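Local coordinates for protein uncharacterized HTH-type transcriptional regulator HI_0893 (Haemophilus influenzae, PDB 3QKX) that probably binds DNA at regulatory regions through a helix-turn-helix motif and controls transcription as a TetR-family regulator, at residues A141-S144 and E145-F149. Sequence-based numbering, arbitrary orientation.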
loop_
_atom_site.group_PDB
_atom_site.type_symbol
_atom_site.label_atom_id
_atom_site.label_comp_id
_atom_site.label_asym_id
_atom_site.label_seq_id
_atom_site.Cartn_x
_atom_site.Cartn_y
_atom_site.Cartn_z
ATOM N N ALA A 141 -0.616 17.407 15.138
ATOM C CA ALA A 141 -1.173 16.527 16.179
ATOM C C ALA A 141 -0.077 15.830 16.971
ATOM O O ALA A 141 0.971 15.525 16.424
ATOM C CB ALA A 141 -2.081 15.498 15.556
ATOM N N GLU A 142 -0.316 15.582 18.261
ATOM C CA GLU A 142 0.617 14.795 19.089
ATOM C C GLU A 142 0.348 13.274 18.910
ATOM O O GLU A 142 -0.192 12.602 19.778
ATOM C CB GLU A 142 0.592 15.252 20.574
ATOM C CG GLU A 142 1.571 16.482 20.874
ATOM C CD GLU A 142 1.668 16.848 22.380
ATOM N N LEU A 143 0.722 12.785 17.734
ATOM C CA LEU A 143 0.646 11.386 17.349
ATOM C C LEU A 143 2.030 10.998 16.877
ATOM O O LEU A 143 2.778 11.854 16.392
ATOM C CB LEU A 143 -0.354 11.219 16.204
ATOM C CG LEU A 143 -1.812 11.499 16.565
ATOM C CD1 LEU A 143 -2.660 11.707 15.333
ATOM C CD2 LEU A 143 -2.352 10.358 17.440
ATOM N N SER A 144 2.371 9.720 16.971
ATOM C CA SER A 144 3.719 9.281 16.602
ATOM C C SER A 144 4.004 9.561 15.126
ATOM O O SER A 144 3.101 9.806 14.349
ATOM C CB SER A 144 3.922 7.800 16.925
ATOM O OG SER A 144 3.214 7.000 16.012
ATOM N N GLU A 145 5.268 9.542 14.745
ATOM C CA GLU A 145 5.650 9.994 13.386
ATOM C C GLU A 145 5.094 9.084 12.300
ATOM O O GLU A 145 4.725 9.570 11.242
ATOM C CB GLU A 145 7.170 10.112 13.239
ATOM C CG GLU A 145 7.811 11.183 14.153
ATOM C CD GLU A 145 8.257 10.661 15.529
ATOM O OE1 GLU A 145 7.792 9.577 15.950
ATOM O OE2 GLU A 145 9.076 11.351 16.190
ATOM N N ASP A 146 5.005 7.778 12.559
ATOM C CA ASP A 146 4.458 6.863 11.540
ATOM C C ASP A 146 2.966 7.057 11.318
ATOM O O ASP A 146 2.530 7.068 10.187
ATOM C CB ASP A 146 4.812 5.372 11.767
ATOM C CG ASP A 146 4.457 4.866 13.142
ATOM O OD1 ASP A 146 3.607 5.477 13.818
ATOM O OD2 ASP A 146 5.041 3.835 13.555
ATOM N N ILE A 147 2.208 7.274 12.396
ATOM C CA ILE A 147 0.781 7.563 12.293
ATOM C C ILE A 147 0.571 8.834 11.494
ATOM O O ILE A 147 -0.231 8.864 10.554
ATOM C CB ILE A 147 0.101 7.696 13.673
ATOM C CG1 ILE A 147 -0.042 6.330 14.330
ATOM C CG2 ILE A 147 -1.244 8.285 13.537
ATOM C CD1 ILE A 147 -0.356 6.389 15.814
ATOM N N LEU A 148 1.322 9.868 11.826
ATOM C CA LEU A 148 1.221 11.113 11.083
ATOM C C LEU A 148 1.495 10.894 9.593
ATOM O O LEU A 148 0.747 11.378 8.737
ATOM C CB LEU A 148 2.192 12.148 11.650
ATOM C CG LEU A 148 1.887 12.689 13.050
ATOM C CD1 LEU A 148 3.056 13.554 13.491
ATOM C CD2 LEU A 148 0.584 13.480 13.053
ATOM N N PHE A 149 2.546 10.147 9.285
ATOM C CA PHE A 149 2.835 9.806 7.899
ATOM C C PHE A 149 1.661 9.096 7.233
ATOM O O PHE A 149 1.250 9.491 6.159
ATOM C CB PHE A 149 4.065 8.938 7.802
ATOM C CG PHE A 149 4.428 8.559 6.382
ATOM C CD1 PHE A 149 5.187 9.403 5.602
ATOM C CD2 PHE A 149 4.033 7.341 5.846
ATOM C CE1 PHE A 149 5.530 9.055 4.292
ATOM C CE2 PHE A 149 4.395 6.985 4.537
ATOM C CZ PHE A 149 5.144 7.844 3.772
#
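S144 OG donates a hydrogen bond to D146 OD1 at 2.7 Å. S144 is the N-cap residue of helix 145-151, in the C-terminal domain of this TetR-family regulator. The hydroxyl meets the syn side of the carboxylate, 32° out of its plane. S144 OG lies between the backbone N and the carbonyl carbon (chi1 73°), and D146 CG takes the same rotation, which turns the two groups to each other across the start of the helix. D146 OD1 also takes a weak bond from I147 N, so two donors share this one oxygen. The backbone of S144 joins the helix as well: L148 N donates to S144 O at 3.1 Å, with an N-H...O angle of 172°. Apolar side chains from the loop and the first turn of the helix meet next to this polar pair. L143 CB sits 4.1 Å from I147 CG2 and 4.0 Å from L148 CD2, and the L143 and I147 side chains cross at about a right angle. Further back along the loop, A141 CB meets L148 CD2 at 4.2 Å. L148 also packs on W127 and C131 of helix 126-137. On the second subunit, L159 packs on I147, and K164 NZ forms a salt bridge with D146 OD2.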